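Local atomic coordinates of EreC (PDB entry 6XCQ), a protein that probably hydrolyses the macrolactone ring of erythromycin and related macrolide antibiotics, an esterase activity linked to resistance. Residues R106-L111 and L150-I155; G96-A101 and S130-V135; A101-R106 and L157-N162. The protein carries 1 engineered substitution. All blocks are in the same frame, centred on the assembly; numbering follows the deposited sequence. Where two conformers were deposited one is given.

Interaction 1 (R106-L111 and L150-I155); sequences RLSEYL and LQLVGI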
ATOM      1  N   ARG A 106       6.837  11.092  -8.773  1.00 16.19           N
ATOM      2  CA  ARG A 106       5.961  11.841  -9.668  1.00 16.71           C
ATOM      3  C   ARG A 106       4.753  12.390  -8.923  1.00 22.62           C
ATOM      4  O   ARG A 106       4.318  13.515  -9.182  1.00 23.44           O
ATOM      5  CB  ARG A 106       5.518  10.950 -10.824  1.00 20.88           C
ATOM      6  CG  ARG A 106       6.695  10.408 -11.619  1.00 28.73           C
ATOM      7  CD  ARG A 106       6.234   9.619 -12.821  1.00 39.22           C
ATOM      8  NE  ARG A 106       7.371   9.151 -13.606  1.00 48.60           N
ATOM      9  CZ  ARG A 106       7.700   7.874 -13.771  1.00 58.70           C
ATOM     10  NH1 ARG A 106       6.969   6.910 -13.214  1.00 44.18           N
ATOM     11  NH2 ARG A 106       8.760   7.560 -14.506  1.00 54.36           N
ATOM     12  N   LEU A 107       4.187  11.607  -7.998  1.00 16.57           N
ATOM     13  CA  LEU A 107       3.107  12.138  -7.177  1.00 16.58           C
ATOM     14  C   LEU A 107       3.591  13.311  -6.329  1.00 24.32           C
ATOM     15  O   LEU A 107       2.852  14.280  -6.122  1.00 17.76           O
ATOM     16  CB  LEU A 107       2.512  11.030  -6.311  1.00 16.98           C
ATOM     17  CG  LEU A 107       1.841   9.859  -7.057  1.00 13.43           C
ATOM     18  CD1 LEU A 107       1.338   8.822  -6.055  1.00 15.28           C
ATOM     19  CD2 LEU A 107       0.699  10.318  -7.977  1.00 12.52           C
ATOM     20  N   SER A 108       4.839  13.255  -5.842  1.00 16.51           N
ATOM     21  CA  SER A 108       5.370  14.372  -5.070  1.00 20.17           C
ATOM     22  C   SER A 108       5.467  15.628  -5.922  1.00 17.91           C
ATOM     23  O   SER A 108       5.168  16.732  -5.447  1.00 19.49           O
ATOM     24  CB  SER A 108       6.747  14.032  -4.507  1.00 27.91           C
ATOM     25  OG  SER A 108       6.642  13.140  -3.425  1.00 29.89           O
ATOM     26  N   GLU A 109       5.920  15.483  -7.171  1.00 18.14           N
ATOM     27  CA  GLU A 109       5.885  16.601  -8.109  1.00 21.93           C
ATOM     28  C   GLU A 109       4.484  17.181  -8.215  1.00 25.92           C
ATOM     29  O   GLU A 109       4.307  18.402  -8.262  1.00 28.34           O
ATOM     30  CB  GLU A 109       6.330  16.143  -9.492  1.00 24.30           C
ATOM     31  CG  GLU A 109       7.809  15.995  -9.716  1.00 48.79           C
ATOM     32  CD  GLU A 109       8.087  15.686 -11.167  1.00 44.06           C
ATOM     33  OE1 GLU A 109       8.035  16.630 -11.986  1.00 61.15           O
ATOM     34  OE2 GLU A 109       8.307  14.497 -11.495  1.00 45.25           O
ATOM     35  N   TYR A 110       3.475  16.310  -8.294  1.00 19.93           N
ATOM     36  CA  TYR A 110       2.098  16.779  -8.342  1.00 18.23           C
ATOM     37  C   TYR A 110       1.764  17.617  -7.117  1.00 19.39           C
ATOM     38  O   TYR A 110       1.251  18.733  -7.235  1.00 22.82           O
ATOM     39  CB  TYR A 110       1.150  15.585  -8.450  1.00 20.40           C
ATOM     40  CG  TYR A 110      -0.290  15.915  -8.121  1.00 23.26           C
ATOM     41  CD1 TYR A 110      -1.067  16.677  -9.003  1.00 16.96           C
ATOM     42  CD2 TYR A 110      -0.877  15.460  -6.943  1.00 18.03           C
ATOM     43  CE1 TYR A 110      -2.400  16.976  -8.714  1.00 17.77           C
ATOM     44  CE2 TYR A 110      -2.215  15.745  -6.647  1.00 14.19           C
ATOM     45  CZ  TYR A 110      -2.968  16.506  -7.538  1.00 21.05           C
ATOM     46  OH  TYR A 110      -4.286  16.803  -7.261  1.00 19.75           O
ATOM     47  N   LEU A 111       2.043  17.086  -5.923  1.00 20.07           N
ATOM     48  CA  LEU A 111       1.679  17.802  -4.703  1.00 22.47           C
ATOM     49  C   LEU A 111       2.296  19.193  -4.665  1.00 39.78           C
ATOM     50  O   LEU A 111       1.626  20.165  -4.296  1.00 29.54           O
ATOM     51  CB  LEU A 111       2.109  17.008  -3.475  1.00 19.16           C
ATOM     52  CG  LEU A 111       1.298  15.736  -3.221  1.00 18.93           C
ATOM     53  CD1 LEU A 111       1.745  15.089  -1.918  1.00 22.69           C
ATOM     54  CD2 LEU A 111      -0.201  16.036  -3.210  1.00 26.53           C
ATOM     55  N   LEU A 150       4.210  17.445   3.832  1.00 26.68           N
ATOM     56  CA  LEU A 150       4.274  16.010   4.058  1.00 29.33           C
ATOM     57  C   LEU A 150       5.167  15.362   3.014  1.00 23.68           C
ATOM     58  O   LEU A 150       5.153  15.750   1.844  1.00 28.04           O
ATOM     59  CB  LEU A 150       2.892  15.362   3.975  1.00 27.37           C
ATOM     60  CG  LEU A 150       1.828  15.741   4.996  1.00 35.89           C
ATOM     61  CD1 LEU A 150       0.572  14.912   4.737  1.00 25.30           C
ATOM     62  CD2 LEU A 150       2.350  15.522   6.407  1.00 35.26           C
ATOM     63  N   GLN A 151       5.914  14.354   3.436  1.00 23.22           N
ATOM     64  CA  GLN A 151       6.702  13.537   2.528  1.00 25.52           C
ATOM     65  C   GLN A 151       5.841  12.390   2.000  1.00 24.82           C
ATOM     66  O   GLN A 151       5.242  11.648   2.780  1.00 26.31           O
ATOM     67  CB  GLN A 151       7.933  12.996   3.261  1.00 18.32           C
ATOM     68  CG  GLN A 151       8.955  12.253   2.402  1.00 36.76           C
ATOM     69  CD  GLN A 151      10.146  11.760   3.224  1.00 40.15           C
ATOM     70  OE1 GLN A 151      10.346  12.190   4.363  1.00 41.98           O
ATOM     71  NE2 GLN A 151      10.934  10.851   2.654  1.00 36.70           N
ATOM     72  N   LEU A 152       5.776  12.250   0.681  1.00 21.91           N
ATOM     73  CA  LEU A 152       5.172  11.078   0.059  1.00 18.56           C
ATOM     74  C   LEU A 152       6.232  10.016  -0.182  1.00 32.59           C
ATOM     75  O   LEU A 152       7.335  10.318  -0.651  1.00 23.83           O
ATOM     76  CB  LEU A 152       4.533  11.439  -1.273  1.00 26.40           C
ATOM     77  CG  LEU A 152       3.055  11.738  -1.359  1.00 30.00           C
ATOM     78  CD1 LEU A 152       2.685  11.700  -2.812  1.00 28.57           C
ATOM     79  CD2 LEU A 152       2.260  10.710  -0.584  1.00 38.43           C
ATOM     80  N   VAL A 153       5.870   8.763   0.103  0.67 17.77           N
ATOM     81  CA  VAL A 153       6.763   7.611   0.006  0.67 21.72           C
ATOM     82  C   VAL A 153       6.020   6.482  -0.701  0.67 19.19           C
ATOM     83  O   VAL A 153       4.896   6.150  -0.316  0.67 20.76           O
ATOM     84  CB  VAL A 153       7.226   7.143   1.402  0.67 21.62           C
ATOM     85  CG1 VAL A 153       8.112   5.901   1.294  0.67 19.84           C
ATOM     86  CG2 VAL A 153       7.943   8.276   2.150  0.67 31.09           C
ATOM     87  N   GLY A 154       6.637   5.889  -1.722  1.00 14.97           N
ATOM     88  CA  GLY A 154       6.086   4.683  -2.298  1.00 14.17           C
ATOM     89  C   GLY A 154       6.709   3.520  -1.559  1.00 23.23           C
ATOM     90  O   GLY A 154       7.933   3.357  -1.588  1.00 18.97           O
ATOM     91  N   ILE A 155       5.911   2.733  -0.837  1.00 17.42           N
ATOM     92  CA  ILE A 155       6.477   1.647  -0.052  1.00 19.56           C
ATOM     93  C   ILE A 155       6.437   0.327  -0.798  1.00 23.82           C
ATOM     94  O   ILE A 155       6.830  -0.707  -0.240  1.00 27.76           O
ATOM     95  CB  ILE A 155       5.770   1.502   1.312  1.00 17.37           C
ATOM     96  CG1 ILE A 155       4.329   1.051   1.117  1.00 20.41           C
ATOM     97  CG2 ILE A 155       5.837   2.800   2.113  1.00 20.89           C
ATOM     98  CD1 ILE A 155       3.620   0.688   2.403  1.00 25.08           C
TER
HETATM   99  O   HOH W   1       8.366  10.757  -3.259  1.00 21.55           O
HETATM  100  O   HOH W   2       6.961  13.950  -0.865  1.00 33.07           O

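Interaction 2 (G96-A101 and S130-V135); sequences GLECGA and SLYGSV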
ATOM      1  N   GLY A  96       2.798   6.925   3.238  1.00 16.72           N
ATOM      2  CA  GLY A  96       3.267   5.851   2.376  1.00 15.48           C
ATOM      3  C   GLY A  96       2.107   5.260   1.597  1.00 20.12           C
ATOM      4  O   GLY A  96       1.018   5.076   2.142  1.00 18.40           O
ATOM      5  N   LEU A  97       2.353   4.959   0.325  1.00 17.70           N
ATOM      6  CA  LEU A  97       1.334   4.438  -0.575  1.00 18.55           C
ATOM      7  C   LEU A  97       1.793   3.131  -1.203  1.00 21.23           C
ATOM      8  O   LEU A  97       2.994   2.879  -1.369  1.00 15.69           O
ATOM      9  CB  LEU A  97       1.023   5.442  -1.701  1.00 15.68           C
ATOM     10  CG  LEU A  97       0.827   6.904  -1.302  1.00 19.74           C
ATOM     11  CD1 LEU A  97       0.872   7.783  -2.533  1.00 19.42           C
ATOM     12  CD2 LEU A  97      -0.513   7.070  -0.591  1.00 14.05           C
ATOM     13  N   GLU A  98       0.813   2.319  -1.607  1.00 12.89           N
ATOM     14  CA  GLU A  98       1.067   1.133  -2.424  1.00 12.52           C
ATOM     15  C   GLU A  98       1.377   1.538  -3.872  1.00 15.92           C
ATOM     16  O   GLU A  98       0.619   1.288  -4.810  1.00 16.84           O
ATOM     17  CB  GLU A  98      -0.125   0.182  -2.383  1.00 16.79           C
ATOM     18  CG  GLU A  98      -0.470  -0.380  -1.012  1.00 19.85           C
ATOM     19  CD  GLU A  98      -1.632  -1.364  -1.095  1.00 30.92           C
ATOM     20  OE1 GLU A  98      -2.772  -1.023  -0.688  1.00 29.96           O
ATOM     21  OE2 GLU A  98      -1.405  -2.486  -1.588  1.00 32.57           O
ATOM     22  N   CYS A  99       2.533   2.165  -4.052  1.00 15.05           N
ATOM     23  CA  CYS A  99       3.103   2.336  -5.377  1.00 15.52           C
ATOM     24  C   CYS A  99       4.617   2.310  -5.214  1.00 15.64           C
ATOM     25  O   CYS A  99       5.137   2.349  -4.094  1.00 16.29           O
ATOM     26  CB  CYS A  99       2.696   3.657  -6.037  1.00 11.00           C
ATOM     27  SG  CYS A  99       3.210   5.103  -5.101  1.00 19.27           S
ATOM     28  N   GLY A 100       5.317   2.257  -6.341  1.00 14.25           N
ATOM     29  CA  GLY A 100       6.766   2.231  -6.310  1.00 12.73           C
ATOM     30  C   GLY A 100       7.359   3.587  -5.979  1.00 15.50           C
ATOM     31  O   GLY A 100       6.686   4.616  -6.012  1.00 13.86           O
ATOM     32  N   ALA A 101       8.654   3.561  -5.628  1.00 15.07           N
ATOM     33  CA  ALA A 101       9.380   4.778  -5.266  1.00 21.00           C
ATOM     34  C   ALA A 101       9.362   5.799  -6.394  1.00 17.02           C
ATOM     35  O   ALA A 101       9.223   6.999  -6.155  1.00 18.59           O
ATOM     36  CB  ALA A 101      10.833   4.442  -4.909  1.00 23.13           C
ATOM     37  N   SER A 130      -6.767   5.427  -9.693  1.00 17.33           N
ATOM     38  CA  SER A 130      -8.021   4.912  -9.147  1.00 21.89           C
ATOM     39  C   SER A 130      -7.897   4.547  -7.671  1.00 21.02           C
ATOM     40  O   SER A 130      -8.860   4.706  -6.909  1.00 17.14           O
ATOM     41  CB  SER A 130      -8.484   3.696  -9.946  1.00 22.08           C
ATOM     42  OG  SER A 130      -8.638   4.013 -11.315  1.00 29.24           O
ATOM     43  N   LEU A 131      -6.736   4.048  -7.249  1.00 15.15           N
ATOM     44  CA  LEU A 131      -6.561   3.647  -5.854  1.00 18.44           C
ATOM     45  C   LEU A 131      -6.506   4.850  -4.925  1.00 17.40           C
ATOM     46  O   LEU A 131      -7.057   4.810  -3.816  1.00 16.53           O
ATOM     47  CB  LEU A 131      -5.279   2.829  -5.696  1.00 20.11           C
ATOM     48  CG  LEU A 131      -5.357   1.356  -6.088  1.00 28.79           C
ATOM     49  CD1 LEU A 131      -3.951   0.807  -6.137  1.00 26.99           C
ATOM     50  CD2 LEU A 131      -6.208   0.600  -5.079  1.00 18.27           C
ATOM     51  N   TYR A 132      -5.829   5.921  -5.346  1.00 14.36           N
ATOM     52  CA  TYR A 132      -5.523   7.027  -4.446  1.00 16.90           C
ATOM     53  C   TYR A 132      -5.927   8.404  -4.961  1.00 16.13           C
ATOM     54  O   TYR A 132      -5.727   9.386  -4.245  1.00 16.53           O
ATOM     55  CB  TYR A 132      -4.023   7.042  -4.143  1.00 14.97           C
ATOM     56  CG  TYR A 132      -3.508   5.834  -3.390  1.00 17.27           C
ATOM     57  CD1 TYR A 132      -3.859   5.618  -2.059  1.00 14.94           C
ATOM     58  CD2 TYR A 132      -2.626   4.927  -3.996  1.00 19.21           C
ATOM     59  CE1 TYR A 132      -3.362   4.494  -1.341  1.00 15.96           C
ATOM     60  CE2 TYR A 132      -2.133   3.815  -3.292  1.00 18.99           C
ATOM     61  CZ  TYR A 132      -2.497   3.615  -1.965  1.00 13.10           C
ATOM     62  OH  TYR A 132      -1.998   2.530  -1.276  1.00 15.40           O
ATOM     63  N   GLY A 133      -6.509   8.500  -6.160  1.00 17.10           N
ATOM     64  CA  GLY A 133      -6.735   9.808  -6.762  1.00 14.54           C
ATOM     65  C   GLY A 133      -7.526  10.747  -5.877  1.00 16.53           C
ATOM     66  O   GLY A 133      -7.198  11.929  -5.747  1.00 19.12           O
ATOM     67  N   SER A 134      -8.571  10.226  -5.239  1.00 18.36           N
ATOM     68  CA  SER A 134      -9.451  11.073  -4.445  1.00 13.15           C
ATOM     69  C   SER A 134      -8.698  11.674  -3.259  1.00 17.59           C
ATOM     70  O   SER A 134      -8.772  12.883  -3.003  1.00 15.06           O
ATOM     71  CB  SER A 134     -10.646  10.231  -3.983  1.00 15.83           C
ATOM     72  OG  SER A 134     -11.553  10.066  -5.068  1.00 17.58           O
ATOM     73  N   VAL A 135      -7.964  10.835  -2.519  0.52 11.55           N
ATOM     74  CA  VAL A 135      -7.188  11.323  -1.380  0.52 13.39           C
ATOM     75  C   VAL A 135      -6.071  12.247  -1.846  0.52 14.65           C
ATOM     76  O   VAL A 135      -5.778  13.265  -1.204  0.52 17.69           O
ATOM     77  CB  VAL A 135      -6.631  10.140  -0.561  0.52 13.80           C
ATOM     78  CG1 VAL A 135      -5.633  10.626   0.477  0.52 14.96           C
ATOM     79  CG2 VAL A 135      -7.752   9.382   0.126  0.52 11.48           C
TER

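Interaction 3 (A101-R106 and L157-N162); sequences AIQASR and LPNTLN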
ATOM      1  N   ALA A 101       8.654   3.561  -5.628  1.00 15.07           N
ATOM      2  CA  ALA A 101       9.380   4.778  -5.266  1.00 21.00           C
ATOM      3  C   ALA A 101       9.362   5.799  -6.394  1.00 17.02           C
ATOM      4  O   ALA A 101       9.223   6.999  -6.155  1.00 18.59           O
ATOM      5  CB  ALA A 101      10.833   4.442  -4.909  1.00 23.13           C
ATOM      6  N   ILE A 102       9.529   5.345  -7.629  1.00 18.08           N
ATOM      7  CA  ILE A 102       9.543   6.285  -8.742  1.00 18.66           C
ATOM      8  C   ILE A 102       8.133   6.801  -9.023  1.00 19.01           C
ATOM      9  O   ILE A 102       7.933   7.991  -9.296  1.00 16.42           O
ATOM     10  CB  ILE A 102      10.166   5.618  -9.974  1.00 17.76           C
ATOM     11  CG1 ILE A 102      11.654   5.319  -9.696  1.00 18.04           C
ATOM     12  CG2 ILE A 102      10.000   6.514 -11.189  1.00 23.24           C
ATOM     13  CD1 ILE A 102      12.340   4.493 -10.766  1.00 15.51           C
ATOM     14  N   GLN A 103       7.135   5.917  -8.982  1.00 17.06           N
ATOM     15  CA  GLN A 103       5.756   6.377  -9.084  1.00 16.94           C
ATOM     16  C   GLN A 103       5.466   7.455  -8.051  1.00 15.36           C
ATOM     17  O   GLN A 103       4.819   8.463  -8.351  1.00 16.39           O
ATOM     18  CB  GLN A 103       4.797   5.197  -8.899  1.00 23.05           C
ATOM     19  CG  GLN A 103       4.665   4.305 -10.112  1.00 17.89           C
ATOM     20  CD  GLN A 103       3.732   3.133  -9.866  1.00 22.34           C
ATOM     21  OE1 GLN A 103       3.856   2.419  -8.868  1.00 18.84           O
ATOM     22  NE2 GLN A 103       2.782   2.933 -10.776  1.00 20.27           N
ATOM     23  N   ALA A 104       5.964   7.274  -6.832  1.00 14.29           N
ATOM     24  CA  ALA A 104       5.675   8.248  -5.786  1.00 15.69           C
ATOM     25  C   ALA A 104       6.404   9.568  -6.010  1.00 15.82           C
ATOM     26  O   ALA A 104       5.897  10.619  -5.612  1.00 19.23           O
ATOM     27  CB  ALA A 104       6.034   7.674  -4.410  1.00 13.97           C
ATOM     28  N   SER A 105       7.606   9.548  -6.599  1.00 17.64           N
ATOM     29  CA  SER A 105       8.297  10.817  -6.838  1.00 18.57           C
ATOM     30  C   SER A 105       7.493  11.700  -7.785  1.00 17.59           C
ATOM     31  O   SER A 105       7.431  12.921  -7.604  1.00 21.07           O
ATOM     32  CB  SER A 105       9.709  10.575  -7.388  1.00 24.05           C
ATOM     33  OG  SER A 105       9.648   9.853  -8.602  1.00 33.45           O
ATOM     34  N   ARG A 106       6.837  11.092  -8.773  1.00 16.19           N
ATOM     35  CA  ARG A 106       5.961  11.841  -9.668  1.00 16.71           C
ATOM     36  C   ARG A 106       4.753  12.390  -8.923  1.00 22.62           C
ATOM     37  O   ARG A 106       4.318  13.515  -9.182  1.00 23.44           O
ATOM     38  CB  ARG A 106       5.518  10.950 -10.824  1.00 20.88           C
ATOM     39  CG  ARG A 106       6.695  10.408 -11.619  1.00 28.73           C
ATOM     40  CD  ARG A 106       6.234   9.619 -12.821  1.00 39.22           C
ATOM     41  NE  ARG A 106       7.371   9.151 -13.606  1.00 48.60           N
ATOM     42  CZ  ARG A 106       7.700   7.874 -13.771  1.00 58.70           C
ATOM     43  NH1 ARG A 106       6.969   6.910 -13.214  1.00 44.18           N
ATOM     44  NH2 ARG A 106       8.760   7.560 -14.506  1.00 54.36           N
ATOM     45  N   LEU A 157       6.462  -2.261  -4.563  1.00 19.47           N
ATOM     46  CA  LEU A 157       6.912  -2.435  -5.942  1.00 18.14           C
ATOM     47  C   LEU A 157       6.150  -1.464  -6.835  1.00 17.15           C
ATOM     48  O   LEU A 157       5.119  -0.925  -6.406  1.00 19.60           O
ATOM     49  CB  LEU A 157       6.662  -3.871  -6.392  1.00 17.64           C
ATOM     50  CG  LEU A 157       7.207  -4.912  -5.422  1.00 27.51           C
ATOM     51  CD1 LEU A 157       6.687  -6.285  -5.786  1.00 21.27           C
ATOM     52  CD2 LEU A 157       8.737  -4.877  -5.452  1.00 20.11           C
ATOM     53  N   PRO A 158       6.593  -1.213  -8.072  1.00 16.83           N
ATOM     54  CA  PRO A 158       5.699  -0.539  -9.020  1.00 19.06           C
ATOM     55  C   PRO A 158       4.372  -1.281  -9.064  1.00 24.43           C
ATOM     56  O   PRO A 158       4.345  -2.500  -9.285  1.00 21.90           O
ATOM     57  CB  PRO A 158       6.468  -0.614 -10.352  1.00 19.32           C
ATOM     58  CG  PRO A 158       7.440  -1.709 -10.167  1.00 21.83           C
ATOM     59  CD  PRO A 158       7.854  -1.610  -8.723  1.00 24.76           C
ATOM     60  N   ASN A 159       3.265  -0.584  -8.797  1.00 23.95           N
ATOM     61  CA  ASN A 159       2.004  -1.323  -8.732  1.00 20.26           C
ATOM     62  C   ASN A 159       1.564  -1.826 -10.104  1.00 25.54           C
ATOM     63  O   ASN A 159       0.528  -2.497 -10.213  1.00 23.82           O
ATOM     64  CB  ASN A 159       0.914  -0.483  -8.053  1.00 15.98           C
ATOM     65  CG  ASN A 159       0.663   0.846  -8.731  1.00 16.05           C
ATOM     66  OD1 ASN A 159       0.780   0.981  -9.943  1.00 16.11           O
ATOM     67  ND2 ASN A 159       0.277   1.841  -7.935  1.00 21.71           N
ATOM     68  N   THR A 160       2.350  -1.534 -11.138  1.00 19.10           N
ATOM     69  CA  THR A 160       2.232  -2.139 -12.458  1.00 18.55           C
ATOM     70  C   THR A 160       3.027  -3.425 -12.593  1.00 20.91           C
ATOM     71  O   THR A 160       2.828  -4.146 -13.578  1.00 19.19           O
ATOM     72  CB  THR A 160       2.742  -1.170 -13.529  1.00 23.87           C
ATOM     73  OG1 THR A 160       4.084  -0.799 -13.197  1.00 22.23           O
ATOM     74  CG2 THR A 160       1.877   0.085 -13.604  1.00 27.84           C
ATOM     75  N   LEU A 161       3.936  -3.707 -11.641  1.00 22.22           N
ATOM     76  CA  LEU A 161       4.976  -4.741 -11.780  1.00 18.23           C
ATOM     77  C   LEU A 161       5.755  -4.579 -13.089  1.00 15.89           C
ATOM     78  O   LEU A 161       6.292  -5.536 -13.641  1.00 18.76           O
ATOM     79  CB  LEU A 161       4.403  -6.163 -11.649  1.00 15.02           C
ATOM     80  CG  LEU A 161       3.651  -6.451 -10.337  1.00 18.62           C
ATOM     81  CD1 LEU A 161       3.183  -7.922 -10.234  1.00 15.92           C
ATOM     82  CD2 LEU A 161       4.502  -6.075  -9.126  1.00 19.89           C
ATOM     83  N   ASN A 162       5.866  -3.348 -13.580  1.00 16.41           N
ATOM     84  CA  ASN A 162       6.690  -3.089 -14.750  1.00 22.66           C
ATOM     85  C   ASN A 162       8.041  -2.573 -14.271  1.00 15.64           C
ATOM     86  O   ASN A 162       8.098  -1.476 -13.694  1.00 17.44           O
ATOM     87  CB  ASN A 162       6.016  -2.065 -15.660  1.00 20.27           C
ATOM     88  CG  ASN A 162       6.869  -1.686 -16.866  1.00 25.73           C
ATOM     89  OD1 ASN A 162       8.027  -2.108 -17.005  1.00 26.93           O
ATOM     90  ND2 ASN A 162       6.291  -0.881 -17.750  1.00 23.52           N
TER

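Interaction 1 (R106-L111 and L150-I155)
L152 alone carries the contact for 150-155, and it meets three residues of the helix: L107 and L111 point to the strand, while S108 flanks them and offers its OG. Following the strand from its start, Q151 ties its backbone to N93 and to I95 of the parallel strand 94-97, and then L152 turns its side chain to the helix. L152 N donates to a water 2.6 Å away, and that water reaches S108 OG at 2.7 Å. Next along the residue, L152 CB lies 3.5 Å from S108 OG. At the branch end, L152 CD1 sits between two leucines: it touches L107 CB at 3.6 Å and L111 CD1 at the same 3.6 Å, the L111 side chain crossing that of L152 nearly at right angles. This is the packing of a beta-alpha-beta crossover, in which strands 94-97 and 151-154 are parallel neighbours and helix 101-112 is one of two helices in the connection; its part 106-111 runs nearly antiparallel to 151-154, at 159°. L152 O then receives a second water at 2.8 Å, which also binds S108 OG, so one hydroxyl, set beside its own backbone N (chi1 -75°), serves both waters and thereby the N and O of a single edge-strand residue. Beyond it, V153 bonds to the backbone of I95 and L97.

Interaction 2 (G96-A101 and S130-V135)
The ring of Y132, reaching out from helix 126-146, lies against L97 and ends at the backbone of E98, just after L97. Y132 CG lies anti to the carbonyl carbon, beside the backbone N (chi1 -64°), which sends the ring from the helix to these two residues. L97 covers one face: its CD2 stands 4.0 Å from the ring centroid, only 16° off the normal, a CH-pi contact displaced a little to the rim. L97 CB adds a second touch at Y132 CE2, 3.9 Å away, as the two side chains pass in opposite directions. The phenol end meets E98, whose N donates to Y132 OH at 2.8 Å in a nearly straight bond. E98 itself is the centre of an inverse gamma turn. Its side chain leaves beside its own N (chi1 -62°) and is extended beyond CG, crossing the phenol about at right angles, with CB 3.2 Å from Y132 OH. That course takes the carboxylate past the hydroxyl to a salt bridge with R281. Since Y132 OH also hydrogen-bonds L304 O, where the tyrosine must be the donor, this buried hydroxyl both gives and accepts, joining the C-terminal ends of the neighbouring strands 94-97 and 301-304 to the helix.

Interaction 3 (A101-R106 and L157-N162)
A type I beta turn, P158 to L161, follows strand 151-154 and docks on the first turn of helix 101-112, where Q103 and N159 exchange a pair of hydrogen bonds. N159 N donates to Q103 OE1 at 3.1 Å, arriving moderately tilted from the carbonyl plane. In return Q103 NE2 donates to N159 OD1 at 2.9 Å; the acceptor lies in the plane of the glutamine amide, yet the donor stands well above the asparagine carbonyl plane, off its lone pairs, and the two amide planes are 68° apart. Q103 gets there with an extended chain, CG beside its backbone N and CD anti beyond it (chi2 179°). N159 instead tucks CG between its N and carbonyl carbon (chi1 57°), which brings OD1 round to the glutamine. P158 CA rests 3.5 Å from Q103 OE1, and T160 CG2 approaches Q103 NE2 more loosely, at 4.1 Å. Behind this, T160 OG1 accepts from N162 N at 3.1 Å, an ST turn that shapes the loop before helix 164-177. Q103 OE1 also accepts from G100 N, at the N-cap position, and NE2 has a second acceptor in D125, while N159 ND2 bonds T128 and E98 O. With both ends of the glutamine amide doubly engaged, its orientation is fixed, and one buried side chain couples the helix start to the loop.

In the fold
The three contacts form a compact cluster at the edge of the central mixed sheet, their centres 9 to 11 Å apart. Helix 101-112 joins interactions 1 and 3, which share R106, while A101 is common to interactions 2 and 3. Interactions 1 and 2 reach the neighbouring parallel strands 151-154 and 94-97. Along the chain, interaction 1 is nested within the loop closed by interaction 3, whereas interaction 2 crosses both. Packing of C99 on A104 brings the second and third together. Interactions 1 and 2 thus pack the two helices of the crossover connection on the sheet, and interaction 3 ties the start of the first helix to the loop that leaves its last strand.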